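Local coordinates for protein lipase aflb (Neosartorya fumigata, PDB 6IDY) that probably hydrolyses ester bonds of lipids such as triacylglycerols, as a fungal lipase of the alpha/beta-hydrolase fold that carries a bound calcium ion, at residues I257-P261 with T360-L365. Coordinates in Å, arbitrary orientation, origin at the centre of the assembly. Numbering follows the deposited sequence.
Sequences IAISP and THEGVL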
ATOM      1  N   ILE A 257       6.478   9.133  -1.901  1.00 18.41           N
ATOM      2  CA  ILE A 257       5.219   9.182  -2.654  1.00 17.59           C
ATOM      3  C   ILE A 257       4.250   8.244  -1.943  1.00 20.96           C
ATOM      4  O   ILE A 257       4.483   7.043  -1.874  1.00 20.72           O
ATOM      5  CB  ILE A 257       5.416   8.865  -4.168  1.00 20.84           C
ATOM      6  CG1 ILE A 257       6.427   9.850  -4.808  1.00 21.34           C
ATOM      7  CG2 ILE A 257       4.060   8.882  -4.922  1.00 20.99           C
ATOM      8  CD1 ILE A 257       7.304   9.246  -5.930  1.00 23.70           C
ATOM      9  N   ALA A 258       3.201   8.806  -1.353  1.00 18.35           N
ATOM     10  CA  ALA A 258       2.253   8.033  -0.564  1.00 17.84           C
ATOM     11  C   ALA A 258       0.884   7.918  -1.222  1.00 21.04           C
ATOM     12  O   ALA A 258       0.144   8.898  -1.322  1.00 20.20           O
ATOM     13  CB  ALA A 258       2.150   8.620   0.834  1.00 18.25           C
ATOM     14  N   ILE A 259       0.566   6.700  -1.693  1.00 17.82           N
ATOM     15  CA  ILE A 259      -0.706   6.371  -2.349  1.00 16.96           C
ATOM     16  C   ILE A 259      -1.696   5.925  -1.276  1.00 20.39           C
ATOM     17  O   ILE A 259      -1.395   5.003  -0.509  1.00 19.90           O
ATOM     18  CB  ILE A 259      -0.512   5.288  -3.452  1.00 19.65           C
ATOM     19  CG1 ILE A 259       0.708   5.600  -4.389  1.00 20.83           C
ATOM     20  CG2 ILE A 259      -1.801   5.036  -4.235  1.00 18.19           C
ATOM     21  CD1 ILE A 259       0.671   6.963  -5.224  1.00 23.20           C
ATOM     22  N   SER A 260      -2.866   6.606  -1.210  1.00 17.02           N
ATOM     23  CA  SER A 260      -3.959   6.363  -0.248  1.00 16.13           C
ATOM     24  C   SER A 260      -3.413   6.206   1.182  1.00 20.64           C
ATOM     25  O   SER A 260      -3.718   5.199   1.833  1.00 20.11           O
ATOM     26  CB  SER A 260      -4.764   5.124  -0.652  1.00 16.58           C
ATOM     27  OG  SER A 260      -5.337   5.287  -1.937  1.00 20.56           O
ATOM     28  N   PRO A 261      -2.563   7.141   1.685  1.00 18.05           N
ATOM     29  CA  PRO A 261      -2.008   6.947   3.029  1.00 17.67           C
ATOM     30  C   PRO A 261      -2.981   7.297   4.136  1.00 21.77           C
ATOM     31  O   PRO A 261      -3.720   8.269   4.031  1.00 21.34           O
ATOM     32  CB  PRO A 261      -0.793   7.865   3.032  1.00 18.90           C
ATOM     33  CG  PRO A 261      -1.199   8.997   2.132  1.00 22.90           C
ATOM     34  CD  PRO A 261      -2.091   8.415   1.089  1.00 18.69           C
ATOM     35  N   THR A 360     -10.944   3.742  -6.046  1.00 21.94           N
ATOM     36  CA  THR A 360     -10.960   3.089  -4.738  1.00 21.41           C
ATOM     37  C   THR A 360      -9.611   3.286  -4.015  1.00 24.63           C
ATOM     38  O   THR A 360      -8.693   3.907  -4.560  1.00 24.13           O
ATOM     39  CB  THR A 360     -11.252   1.605  -4.950  1.00 26.27           C
ATOM     40  OG1 THR A 360     -10.277   1.097  -5.859  1.00 24.14           O
ATOM     41  CG2 THR A 360     -12.655   1.339  -5.500  1.00 23.06           C
ATOM     42  N   HIS A 361      -9.498   2.747  -2.794  1.00 20.01           N
ATOM     43  CA  HIS A 361      -8.284   2.777  -1.979  1.00 18.22           C
ATOM     44  C   HIS A 361      -7.136   2.183  -2.807  1.00 22.08           C
ATOM     45  O   HIS A 361      -6.082   2.805  -2.928  1.00 21.59           O
ATOM     46  CB  HIS A 361      -8.534   1.951  -0.711  1.00 18.02           C
ATOM     47  CG  HIS A 361      -7.401   1.931   0.262  1.00 20.21           C
ATOM     48  ND1 HIS A 361      -7.050   3.055   0.990  1.00 21.24           N
ATOM     49  CD2 HIS A 361      -6.626   0.897   0.654  1.00 21.35           C
ATOM     50  CE1 HIS A 361      -6.055   2.676   1.774  1.00 20.26           C
ATOM     51  NE2 HIS A 361      -5.775   1.385   1.614  1.00 20.72           N
ATOM     52  N   GLU A 362      -7.381   1.003  -3.418  1.00 19.51           N
ATOM     53  CA  GLU A 362      -6.463   0.287  -4.316  1.00 19.25           C
ATOM     54  C   GLU A 362      -6.392   0.963  -5.687  1.00 24.38           C
ATOM     55  O   GLU A 362      -5.324   0.997  -6.283  1.00 25.05           O
ATOM     56  CB  GLU A 362      -6.820  -1.221  -4.435  1.00 20.66           C
ATOM     57  CG  GLU A 362      -8.203  -1.572  -5.002  1.00 25.60           C
ATOM     58  CD  GLU A 362      -9.422  -1.371  -4.113  1.00 33.54           C
ATOM     59  OE1 GLU A 362      -9.250  -0.994  -2.933  1.00 21.32           O
ATOM     60  OE2 GLU A 362     -10.556  -1.578  -4.600  1.00 22.19           O
ATOM     61  N   GLY A 363      -7.512   1.536  -6.136  1.00 21.35           N
ATOM     62  CA  GLY A 363      -7.650   2.224  -7.421  1.00 21.35           C
ATOM     63  C   GLY A 363      -6.720   3.391  -7.668  1.00 25.26           C
ATOM     64  O   GLY A 363      -6.392   3.673  -8.820  1.00 26.03           O
ATOM     65  N   VAL A 364      -6.269   4.076  -6.600  1.00 21.02           N
ATOM     66  CA  VAL A 364      -5.334   5.204  -6.743  1.00 20.07           C
ATOM     67  C   VAL A 364      -3.988   4.703  -7.353  1.00 22.75           C
ATOM     68  O   VAL A 364      -3.326   5.459  -8.069  1.00 22.22           O
ATOM     69  CB  VAL A 364      -5.176   6.053  -5.439  1.00 22.68           C
ATOM     70  CG1 VAL A 364      -4.346   7.317  -5.692  1.00 22.42           C
ATOM     71  CG2 VAL A 364      -6.536   6.442  -4.871  1.00 21.90           C
ATOM     72  N   LEU A 365      -3.651   3.399  -7.162  1.00 19.32           N
ATOM     73  CA  LEU A 365      -2.446   2.775  -7.741  1.00 18.80           C
ATOM     74  C   LEU A 365      -2.449   2.790  -9.284  1.00 23.29           C
ATOM     75  O   LEU A 365      -1.381   2.746  -9.902  1.00 22.87           O
ATOM     76  CB  LEU A 365      -2.261   1.340  -7.228  1.00 18.54           C
ATOM     77  CG  LEU A 365      -1.945   1.168  -5.738  1.00 21.76           C
ATOM     78  CD1 LEU A 365      -2.207  -0.268  -5.294  1.00 21.26           C
ATOM     79  CD2 LEU A 365      -0.510   1.604  -5.419  1.00 21.20           C
TER
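Thr360, in the loop that precedes helix 368-379, turns its side chain away from the segment 257-261. Thr360 OG1 accepts a hydrogen bond from Gly363 N (2.8 Å), an ST motif in the turn of the chain around 360-363. His361 comes next and meets Ser260 twice. His361 O accepts a hydrogen bond from Ser260 OG (2.8 Å), while the imidazole swings in until His361 ND1 lies 3.5 Å from Ser260 CB. The imidazole itself is held by other partners: ND1 is hydrogen-bonded to Asp318 and NE2 to the hydroxyl of Ser233, just beyond strand 227-232. Glu362 points away from the strand and lies between the acidic groups of Glu319 and Glu412. The 3-10 turn then brings Val364 round to face the strand. Val364 CG1 packs against Ile259 CG2 (3.7 Å), and Val364 CG2 approaches Ser260 OG at 3.4 Å, so that the hydroxyl lies against an apolar group while its hydrogen bond goes to the His361 carbonyl. Leu365 completes the apolar patch from a sideways start, Leu365 CD2 ending 3.9 Å from Ile259 CG2. Contact is thus confined to the last strand residue and the first beyond it, where Ser260, with positive phi and psi (46°/51°), turns the chain out of the sheet. All of this is buried. A histidine loop set against the C-terminal ends of the parallel strands, with imidazole bridging an aspartate and a serine that follows a strand, is the arrangement of the Ser-His-Asp catalytic triad of alpha/beta-hydrolases, so Ser233, Asp318 and His361 are probably the catalytic residues of this lipase.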